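PDB 4OHF: cytosolic IMP-GMP specific 5'-nucleotidase from Legionella pneumophila subsp. pneumophila, which probably hydrolyses 5'-nucleoside monophosphates such as IMP and GMP, using a bound magnesium ion, as expected of a cytosolic 5'-nucleotidase of the HAD clan. Local coordinates for residues B[9-14]-B[443-448]; B[79-84]-B[134-139]; B[183-188]-B[221-226]. All blocks are in the same frame, centred on the assembly; numbering follows the deposited sequence.

Contact 1: B[9-14]-B[443-448]; sequences NRIINM and MTYFRA. With PO4 (phosphate ion), chain I.
Ile12 and Phe446 form an antiparallel hydrogen-bonded pair, next to the non-hydrogen-bonded pair Asn13 and Tyr445, and the two segments run 169° apart in direction. Ile12 N donates to Phe446 O over 3.1 Å, and Phe446 N returns a bond to Ile12 O. Beyond the pairs, Met14 N donates to Thr444 O. Phe446 O also receives a CA-H...O contact from Ile11 CA, at 3.0 Å.

Two side-chain clusters lie on opposite faces of the ribbon. On one, Ile12 CG2 approaches the edge of the Phe446 ring, 3.6 Å from CD2, the two side chains running alongside each other in the same direction. Met14 CG comes obliquely to CE2 of that ring, while Thr444 CG2 sits over the centre of one ring face. Ile429 of strand 429-431 packs against both Ile12 and Phe446. Asn13 and Tyr445 share the other face, crossing at about a right angle, amide and ring planes 50° apart, with Asn13 OD1 3.4 Å from Tyr445 CD1. Ile11, from the loop before strand 12-13, sets CG2 against the hydroxyl end of the same ring, 3.5 Å from Tyr445 CZ, and Ile11 CD1 reaches Arg447 NH1.

Arg10 turns away from the partner segment and grips a phosphate ion, probably from the crystallisation liquor, side-on: NE donates to O3, and NH2 to O2 at 3.0 Å with an almost straight bond (176°). Lys313, Arg319 and Thr320 of the same chain, with Tyr113 of the second subunit, complete that anion site. Lys351 of the second subunit also bonds Tyr445 O. The result is a short two-stranded antiparallel ribbon that ties the N-terminal segment to the C-terminal one and borders the subunit interface.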
loop_
_atom_site.group_PDB
_atom_site.type_symbol
_atom_site.label_atom_id
_atom_site.label_comp_id
_atom_site.label_asym_id
_atom_site.label_seq_id
_atom_site.Cartn_x
_atom_site.Cartn_y
_atom_site.Cartn_z
ATOM N N ASN B 9 -25.775 14.776 -12.486
ATOM C CA ASN B 9 -24.337 14.776 -12.734
ATOM C C ASN B 9 -24.002 13.876 -13.923
ATOM O O ASN B 9 -23.055 14.127 -14.658
ATOM C CB ASN B 9 -23.560 14.280 -11.508
ATOM C CG ASN B 9 -23.657 15.236 -10.329
ATOM O OD1 ASN B 9 -23.616 16.456 -10.504
ATOM N ND2 ASN B 9 -23.775 14.686 -9.117
ATOM N N ARG B 10 -24.792 12.826 -14.100
ATOM C CA ARG B 10 -24.584 11.866 -15.178
ATOM C C ARG B 10 -25.916 11.287 -15.604
ATOM O O ARG B 10 -26.831 11.154 -14.794
ATOM C CB ARG B 10 -23.719 10.702 -14.719
ATOM C CG ARG B 10 -22.248 10.940 -14.698
ATOM C CD ARG B 10 -21.544 9.653 -14.275
ATOM N NE ARG B 10 -21.787 9.336 -12.873
ATOM C CZ ARG B 10 -21.402 10.123 -11.871
ATOM N NH1 ARG B 10 -20.761 11.264 -12.135
ATOM N NH2 ARG B 10 -21.659 9.773 -10.613
ATOM N N ILE B 11 -26.002 10.923 -16.877
ATOM C CA ILE B 11 -27.209 10.333 -17.426
ATOM C C ILE B 11 -27.656 9.091 -16.659
ATOM O O ILE B 11 -26.838 8.274 -16.264
ATOM C CB ILE B 11 -26.987 9.887 -18.894
ATOM C CG1 ILE B 11 -26.783 11.105 -19.794
ATOM C CG2 ILE B 11 -28.173 9.042 -19.384
ATOM C CD1 ILE B 11 -26.314 10.739 -21.194
ATOM N N ILE B 12 -28.962 8.992 -16.436
ATOM C CA ILE B 12 -29.573 7.813 -15.840
ATOM C C ILE B 12 -30.992 7.742 -16.411
ATOM O O ILE B 12 -31.793 8.668 -16.250
ATOM C CB ILE B 12 -29.617 7.814 -14.288
ATOM C CG1 ILE B 12 -30.089 6.430 -13.830
ATOM C CG2 ILE B 12 -30.562 8.898 -13.747
ATOM C CD1 ILE B 12 -30.246 6.280 -12.358
ATOM N N ASN B 13 -31.269 6.651 -17.122
ATOM C CA ASN B 13 -32.565 6.419 -17.751
ATOM C C ASN B 13 -33.455 5.677 -16.755
ATOM O O ASN B 13 -33.389 4.463 -16.659
ATOM C CB ASN B 13 -32.336 5.587 -19.018
ATOM C CG ASN B 13 -33.588 5.391 -19.839
ATOM O OD1 ASN B 13 -34.625 6.006 -19.583
ATOM N ND2 ASN B 13 -33.491 4.532 -20.848
ATOM N N MET B 14 -34.278 6.399 -16.004
ATOM C CA MET B 14 -35.128 5.742 -15.010
ATOM C C MET B 14 -35.997 4.635 -15.599
ATOM O O MET B 14 -36.391 3.707 -14.891
ATOM C CB MET B 14 -36.018 6.755 -14.286
ATOM C CG MET B 14 -35.297 7.632 -13.275
ATOM S SD MET B 14 -34.340 6.739 -12.021
ATOM C CE MET B 14 -35.607 6.357 -10.820
ATOM N N MET B 443 -40.182 7.413 -15.415
ATOM C CA MET B 443 -39.668 7.070 -16.752
ATOM C C MET B 443 -38.651 8.125 -17.214
ATOM O O MET B 443 -38.006 7.975 -18.259
ATOM C CB MET B 443 -40.814 7.002 -17.784
ATOM C CG MET B 443 -41.912 5.950 -17.517
ATOM S SD MET B 443 -41.331 4.232 -17.439
ATOM C CE MET B 443 -42.693 3.405 -16.538
ATOM N N THR B 444 -38.537 9.193 -16.422
ATOM C CA THR B 444 -37.642 10.320 -16.672
ATOM C C THR B 444 -36.228 9.959 -17.129
ATOM O O THR B 444 -35.565 9.125 -16.524
ATOM C CB THR B 444 -37.494 11.174 -15.402
ATOM O OG1 THR B 444 -38.790 11.585 -14.941
ATOM C CG2 THR B 444 -36.649 12.391 -15.679
ATOM N N TYR B 445 -35.764 10.592 -18.201
ATOM C CA TYR B 445 -34.401 10.351 -18.671
ATOM C C TYR B 445 -33.611 11.574 -18.185
ATOM O O TYR B 445 -33.773 12.677 -18.722
ATOM C CB TYR B 445 -34.346 10.277 -20.199
ATOM C CG TYR B 445 -33.018 9.802 -20.775
ATOM C CD1 TYR B 445 -32.849 8.480 -21.185
ATOM C CD2 TYR B 445 -31.940 10.682 -20.937
ATOM C CE1 TYR B 445 -31.647 8.037 -21.751
ATOM C CE2 TYR B 445 -30.730 10.251 -21.496
ATOM C CZ TYR B 445 -30.592 8.920 -21.903
ATOM O OH TYR B 445 -29.408 8.468 -22.459
ATOM N N PHE B 446 -32.782 11.378 -17.163
ATOM C CA PHE B 446 -31.980 12.448 -16.592
ATOM C C PHE B 446 -30.671 12.700 -17.342
ATOM O O PHE B 446 -29.863 11.783 -17.531
ATOM C CB PHE B 446 -31.654 12.130 -15.130
ATOM C CG PHE B 446 -32.832 12.235 -14.196
ATOM C CD1 PHE B 446 -33.412 13.468 -13.910
ATOM C CD2 PHE B 446 -33.347 11.106 -13.575
ATOM C CE1 PHE B 446 -34.482 13.568 -13.019
ATOM C CE2 PHE B 446 -34.418 11.203 -12.683
ATOM C CZ PHE B 446 -34.980 12.433 -12.409
ATOM N N ARG B 447 -30.467 13.944 -17.763
ATOM C CA ARG B 447 -29.242 14.351 -18.458
ATOM C C ARG B 447 -28.609 15.518 -17.707
ATOM O O ARG B 447 -29.289 16.273 -17.003
ATOM C CB ARG B 447 -29.528 14.805 -19.894
ATOM C CG ARG B 447 -29.874 13.708 -20.877
ATOM C CD ARG B 447 -30.372 14.308 -22.193
ATOM N NE ARG B 447 -30.751 13.276 -23.153
ATOM C CZ ARG B 447 -29.884 12.442 -23.711
ATOM N NH1 ARG B 447 -28.599 12.535 -23.406
ATOM N NH2 ARG B 447 -30.304 11.497 -24.544
ATOM N N ALA B 448 -27.304 15.675 -17.868
ATOM C CA ALA B 448 -26.606 16.763 -17.212
ATOM C C ALA B 448 -26.376 17.906 -18.184
ATOM O O ALA B 448 -26.138 17.685 -19.372
ATOM C CB ALA B 448 -25.291 16.275 -16.687
HETATM P P PO4 I . -23.554 6.221 -11.109
HETATM O O1 PO4 I . -24.844 5.614 -10.697
HETATM O O2 PO4 I . -23.175 7.283 -10.144
HETATM O O3 PO4 I . -23.695 6.810 -12.462
HETATM O O4 PO4 I . -22.497 5.182 -11.136
#

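Contact 2: B[79-84]-B[134-139]; sequences GNILKL and ILYGQL
Tyr136 OH is weakly hydrogen-bonded to the carbonyl O of Tyr153 and lies 3.1 Å from Gly79 CA. The tyrosine reaches there from helix 129-143: its CB points toward segment 79-84, and its CG stands anti to the backbone N (chi1 -173°). Gly79 CA comes at the ring obliquely, 3.7 Å from Tyr136 CE2. The next two residues meet the ring near its plane, at the edge, where Asn80 N is 4.2 Å from CE2 and Ile81 CG1 is 4.5 Å from Tyr136 CD2.

Gly79 has a positive phi (55°), a value that favours glycine, and together with Asn80 it faces Asp75 on the neighbouring strand 73-75. That is a G1 beta bulge, placed where strands 73-75 and 80-84 join in the five-stranded antiparallel sheet. Tyr136 therefore packs on the bulge itself, and its ring also touches Ile74 of the partner strand. Sheet and helix both belong to the chain inserted between core strands 19-22 and 204-208, a position consistent with the C1 cap of HAD enzymes.

A second, looser touch lies beside the first. Ile81 extends CD1 toward the helix backbone at Gly137, 4.3 Å from its CA; as glycine has no side chain, the methyl meets main chain there. Strand and helix axes approach to 9.1 Å at 137°, and Ile81 and Gly137 have the nearest CA atoms, 7.6 Å apart. All five touching residues are buried, and what joins the segments is van der Waals contact. Ala157 of helix 153-170 also packs against Tyr136, while Ile81 rests on Trp406 as well.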
loop_
_atom_site.group_PDB
_atom_site.type_symbol
_atom_site.label_atom_id
_atom_site.label_comp_id
_atom_site.label_asym_id
_atom_site.label_seq_id
_atom_site.Cartn_x
_atom_site.Cartn_y
_atom_site.Cartn_z
ATOM N N GLY B 79 -4.972 18.530 15.390
ATOM C CA GLY B 79 -6.194 19.053 15.980
ATOM C C GLY B 79 -6.797 20.213 15.197
ATOM O O GLY B 79 -7.233 21.205 15.780
ATOM N N ASN B 80 -6.825 20.084 13.874
ATOM C CA ASN B 80 -7.380 21.129 13.010
ATOM C C ASN B 80 -8.563 20.643 12.168
ATOM O O ASN B 80 -8.748 19.442 11.961
ATOM C CB ASN B 80 -6.297 21.678 12.069
ATOM C CG ASN B 80 -5.130 22.301 12.815
ATOM O OD1 ASN B 80 -5.315 23.046 13.782
ATOM N ND2 ASN B 80 -3.917 22.012 12.353
ATOM N N ILE B 81 -9.357 21.589 11.680
ATOM C CA ILE B 81 -10.503 21.270 10.852
ATOM C C ILE B 81 -10.348 22.048 9.558
ATOM O O ILE B 81 -10.147 23.257 9.580
ATOM C CB ILE B 81 -11.814 21.648 11.548
ATOM C CG1 ILE B 81 -11.932 20.887 12.878
ATOM C CG2 ILE B 81 -13.000 21.315 10.638
ATOM C CD1 ILE B 81 -13.220 21.191 13.653
ATOM N N LEU B 82 -10.463 21.349 8.431
ATOM C CA LEU B 82 -10.268 21.969 7.124
ATOM C C LEU B 82 -11.425 21.980 6.127
ATOM O O LEU B 82 -12.248 21.068 6.092
ATOM C CB LEU B 82 -9.073 21.293 6.450
ATOM C CG LEU B 82 -7.884 20.943 7.358
ATOM C CD1 LEU B 82 -6.842 20.219 6.541
ATOM C CD2 LEU B 82 -7.280 22.205 7.978
ATOM N N LYS B 83 -11.447 23.029 5.310
ATOM C CA LYS B 83 -12.423 23.229 4.234
ATOM C C LYS B 83 -11.558 23.026 2.974
ATOM O O LYS B 83 -10.722 23.873 2.647
ATOM C CB LYS B 83 -12.944 24.671 4.245
ATOM C CG LYS B 83 -14.427 24.885 3.886
ATOM C CD LYS B 83 -14.818 24.412 2.501
ATOM C CE LYS B 83 -16.270 24.744 2.191
ATOM N NZ LYS B 83 -16.525 26.208 2.136
ATOM N N LEU B 84 -11.750 21.919 2.272
ATOM C CA LEU B 84 -10.948 21.634 1.086
ATOM C C LEU B 84 -11.651 21.851 -0.248
ATOM O O LEU B 84 -12.872 21.838 -0.332
ATOM C CB LEU B 84 -10.443 20.194 1.145
ATOM C CG LEU B 84 -9.170 19.852 1.920
ATOM C CD1 LEU B 84 -8.977 20.751 3.122
ATOM C CD2 LEU B 84 -9.258 18.404 2.331
ATOM N N ILE B 134 -17.887 19.982 15.645
ATOM C CA ILE B 134 -18.115 20.915 16.737
ATOM C C ILE B 134 -17.468 20.398 18.023
ATOM O O ILE B 134 -16.694 21.111 18.672
ATOM C CB ILE B 134 -19.606 21.126 16.990
ATOM C CG1 ILE B 134 -20.247 21.788 15.766
ATOM C CG2 ILE B 134 -19.794 21.968 18.240
ATOM C CD1 ILE B 134 -21.749 21.912 15.855
ATOM N N LEU B 135 -17.775 19.153 18.382
ATOM C CA LEU B 135 -17.204 18.572 19.582
ATOM C C LEU B 135 -15.675 18.562 19.526
ATOM O O LEU B 135 -15.019 19.071 20.431
ATOM C CB LEU B 135 -17.713 17.150 19.784
ATOM C CG LEU B 135 -17.199 16.474 21.062
ATOM C CD1 LEU B 135 -17.554 17.345 22.235
ATOM C CD2 LEU B 135 -17.799 15.089 21.234
ATOM N N TYR B 136 -15.105 17.990 18.465
ATOM C CA TYR B 136 -13.656 17.921 18.330
ATOM C C TYR B 136 -13.039 19.302 18.458
ATOM O O TYR B 136 -12.012 19.479 19.106
ATOM C CB TYR B 136 -13.263 17.326 16.987
ATOM C CG TYR B 136 -11.777 17.080 16.858
ATOM C CD1 TYR B 136 -11.149 16.085 17.603
ATOM C CD2 TYR B 136 -10.999 17.838 15.990
ATOM C CE1 TYR B 136 -9.782 15.845 17.483
ATOM C CE2 TYR B 136 -9.629 17.612 15.862
ATOM C CZ TYR B 136 -9.027 16.615 16.611
ATOM O OH TYR B 136 -7.673 16.405 16.494
ATOM N N GLY B 137 -13.672 20.284 17.838
ATOM C CA GLY B 137 -13.147 21.629 17.921
ATOM C C GLY B 137 -13.027 22.083 19.361
ATOM O O GLY B 137 -11.973 22.546 19.786
ATOM N N GLN B 138 -14.112 21.948 20.118
ATOM C CA GLN B 138 -14.123 22.354 21.519
ATOM C C GLN B 138 -13.137 21.548 22.350
ATOM O O GLN B 138 -12.466 22.094 23.219
ATOM C CB GLN B 138 -15.531 22.210 22.081
ATOM C CG GLN B 138 -16.533 23.129 21.402
ATOM C CD GLN B 138 -17.967 22.732 21.689
ATOM O OE1 GLN B 138 -18.302 21.542 21.671
ATOM N NE2 GLN B 138 -18.826 23.719 21.939
ATOM N N LEU B 139 -13.046 20.253 22.071
ATOM C CA LEU B 139 -12.142 19.394 22.808
ATOM C C LEU B 139 -10.702 19.885 22.703
ATOM O O LEU B 139 -10.013 19.997 23.718
ATOM C CB LEU B 139 -12.253 17.951 22.316
ATOM C CG LEU B 139 -13.603 17.283 22.588
ATOM C CD1 LEU B 139 -13.549 15.821 22.172
ATOM C CD2 LEU B 139 -13.944 17.396 24.068
#

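Contact 3: B[183-188]-B[221-226]; sequences KYVIRE and DYALSP
Arg187 lays its guanidinium flat over one face of the Tyr222 ring, the planes 8° apart and the group centres 3.7 Å apart. The overlap is displaced: NH2 stands above the ring toward its rim, with Tyr222 CE1 3.4 Å away. With CZ over the ring face, the pair is a cation-pi contact as well as a stack.

The same guanidinium also holds the tyrosine's backbone. NE and NH2, side-on, both donate to Tyr222 O, at 2.9 Å from NE and equally from NH2, and the oxygen lies only 2° out of the guanidinium plane. One carbonyl thus takes two N-H groups, which fixes how the flat group is rotated. With Tyr222 CG anti to its backbone N (chi1 175°), the ring lies beside its own carbonyl, and one guanidinium can both stack on the ring and bond the oxygen. Because this oxygen lies near the C-terminal end of helix 213-224, the positive charge probably also interacts favourably with the helix dipole. Pro226 CG approaches the guanidinium obliquely, 3.5 Å from Arg187 NH2.

Val185 meets the tyrosine from another direction. Its CG2 lies near the ring plane at the edge, 3.6 Å from Tyr222 CE2, and also reaches Ala223 CB at 4.2 Å. A water bonds to Ala223 O at 2.6 Å and receives a weak bond from Glu188 N. Glu188 turns away to form a salt bridge with Arg30.

Val185 lies in a short, weakly bonded strand at about 185-186 beside strand 30-31, whereas helix 213-224 follows strand 204-208 of the largely parallel, mixed central sheet. The contact thus fastens a segment leading back from the inserted chain to a helix flanking the HAD-type core.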
loop_
_atom_site.group_PDB
_atom_site.type_symbol
_atom_site.label_atom_id
_atom_site.label_comp_id
_atom_site.label_asym_id
_atom_site.label_seq_id
_atom_site.Cartn_x
_atom_site.Cartn_y
_atom_site.Cartn_z
ATOM N N LYS B 183 -40.473 14.313 17.952
ATOM C CA LYS B 183 -39.489 15.370 18.083
ATOM C C LYS B 183 -38.321 15.101 17.123
ATOM O O LYS B 183 -37.580 16.012 16.770
ATOM C CB LYS B 183 -38.956 15.425 19.515
ATOM C CG LYS B 183 -37.792 16.390 19.704
ATOM C CD LYS B 183 -37.065 16.160 21.012
ATOM C CE LYS B 183 -35.902 17.142 21.152
ATOM N NZ LYS B 183 -35.153 16.908 22.422
ATOM N N TYR B 184 -38.170 13.850 16.696
ATOM C CA TYR B 184 -37.060 13.493 15.821
ATOM C C TYR B 184 -37.377 13.189 14.367
ATOM O O TYR B 184 -36.654 13.645 13.484
ATOM C CB TYR B 184 -36.270 12.340 16.438
ATOM C CG TYR B 184 -35.504 12.780 17.659
ATOM C CD1 TYR B 184 -34.395 13.630 17.543
ATOM C CD2 TYR B 184 -35.908 12.392 18.933
ATOM C CE1 TYR B 184 -33.709 14.081 18.664
ATOM C CE2 TYR B 184 -35.233 12.839 20.066
ATOM C CZ TYR B 184 -34.132 13.682 19.925
ATOM O OH TYR B 184 -33.451 14.123 21.042
ATOM N N VAL B 185 -38.447 12.450 14.096
ATOM C CA VAL B 185 -38.763 12.138 12.704
ATOM C C VAL B 185 -39.876 12.983 12.085
ATOM O O VAL B 185 -40.929 13.200 12.676
ATOM C CB VAL B 185 -39.066 10.611 12.511
ATOM C CG1 VAL B 185 -39.122 9.919 13.838
ATOM C CG2 VAL B 185 -40.361 10.403 11.725
ATOM N N ILE B 186 -39.607 13.469 10.879
ATOM C CA ILE B 186 -40.542 14.297 10.140
ATOM C C ILE B 186 -41.373 13.419 9.217
ATOM O O ILE B 186 -40.842 12.573 8.503
ATOM C CB ILE B 186 -39.791 15.342 9.276
ATOM C CG1 ILE B 186 -38.994 16.289 10.157
ATOM C CG2 ILE B 186 -40.767 16.148 8.459
ATOM C CD1 ILE B 186 -38.120 17.237 9.378
ATOM N N ARG B 187 -42.683 13.621 9.238
ATOM C CA ARG B 187 -43.592 12.867 8.385
ATOM C C ARG B 187 -43.897 13.680 7.134
ATOM O O ARG B 187 -43.926 14.908 7.167
ATOM C CB ARG B 187 -44.878 12.565 9.141
ATOM C CG ARG B 187 -44.715 11.505 10.221
ATOM C CD ARG B 187 -45.793 11.638 11.285
ATOM N NE ARG B 187 -46.227 10.338 11.787
ATOM C CZ ARG B 187 -47.092 10.176 12.781
ATOM N NH1 ARG B 187 -47.614 11.240 13.385
ATOM N NH2 ARG B 187 -47.444 8.952 13.157
ATOM N N GLU B 188 -44.118 13.001 6.021
ATOM C CA GLU B 188 -44.385 13.697 4.773
ATOM C C GLU B 188 -45.254 12.848 3.864
ATOM O O GLU B 188 -44.807 11.823 3.355
ATOM C CB GLU B 188 -43.057 14.035 4.068
ATOM C CG GLU B 188 -43.200 14.590 2.646
ATOM C CD GLU B 188 -41.857 14.836 1.955
ATOM O OE1 GLU B 188 -41.863 15.228 0.767
ATOM O OE2 GLU B 188 -40.800 14.645 2.594
ATOM N N ASP B 221 -43.632 2.168 10.253
ATOM C CA ASP B 221 -45.045 2.239 10.599
ATOM C C ASP B 221 -45.384 3.671 11.005
ATOM O O ASP B 221 -46.278 4.277 10.436
ATOM C CB ASP B 221 -45.322 1.290 11.763
ATOM C CG ASP B 221 -46.800 1.033 11.982
ATOM O OD1 ASP B 221 -47.124 0.276 12.915
ATOM O OD2 ASP B 221 -47.636 1.571 11.230
ATOM N N TYR B 222 -44.654 4.210 11.980
ATOM C CA TYR B 222 -44.887 5.569 12.457
ATOM C C TYR B 222 -44.888 6.627 11.349
ATOM O O TYR B 222 -45.741 7.523 11.338
ATOM C CB TYR B 222 -43.833 5.952 13.514
ATOM C CG TYR B 222 -43.926 7.393 13.989
ATOM C CD1 TYR B 222 -44.825 7.767 14.993
ATOM C CD2 TYR B 222 -43.151 8.386 13.404
ATOM C CE1 TYR B 222 -44.946 9.102 15.399
ATOM C CE2 TYR B 222 -43.261 9.716 13.800
ATOM C CZ TYR B 222 -44.162 10.073 14.798
ATOM O OH TYR B 222 -44.282 11.399 15.177
ATOM N N ALA B 223 -43.947 6.526 10.415
ATOM C CA ALA B 223 -43.828 7.526 9.356
ATOM C C ALA B 223 -44.545 7.299 8.025
ATOM O O ALA B 223 -44.673 8.233 7.236
ATOM C CB ALA B 223 -42.351 7.808 9.097
ATOM N N LEU B 224 -45.016 6.088 7.758
ATOM C CA LEU B 224 -45.692 5.843 6.489
ATOM C C LEU B 224 -47.185 5.524 6.610
ATOM O O LEU B 224 -48.011 6.035 5.851
ATOM C CB LEU B 224 -44.992 4.711 5.736
ATOM C CG LEU B 224 -43.496 4.891 5.485
ATOM C CD1 LEU B 224 -42.952 3.678 4.791
ATOM C CD2 LEU B 224 -43.256 6.137 4.652
ATOM N N SER B 225 -47.528 4.669 7.561
ATOM C CA SER B 225 -48.912 4.262 7.756
ATOM C C SER B 225 -49.914 5.408 7.728
ATOM O O SER B 225 -50.918 5.343 7.018
ATOM C CB SER B 225 -49.045 3.483 9.069
ATOM O OG SER B 225 -48.372 2.233 8.990
ATOM N N PRO B 226 -49.652 6.484 8.485
ATOM C CA PRO B 226 -50.580 7.618 8.505
ATOM C C PRO B 226 -51.114 8.070 7.141
ATOM O O PRO B 226 -52.128 8.749 7.080
ATOM C CB PRO B 226 -49.769 8.708 9.206
ATOM C CG PRO B 226 -48.949 7.939 10.154
ATOM C CD PRO B 226 -48.467 6.775 9.309
HETATM O O HOH W 1 -43.011 9.837 6.113
#

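Overall arrangement
Contact 1 closes a loop of 428 residues, inside which contacts 2 and 3 follow one another in series. None touches another: nearest atoms are about 16 Å apart between contacts 1 and 2, and about 15 Å between contact 3 and either of them. Contacts 1 and 2 lie on opposite sides of the chain's centre. The magnesium ion, bound by Asp23, Asp25 and Asp303, is about 12 Å from the side chain of Val185 in contact 3. GMP, in the pocket of Arg86, Tyr87 and Tyr421, is about 9 Å from the side chain of Arg10 in contact 1. Strand 80-84 ends shortly before Arg86, although contact 2 itself lies away from these sites.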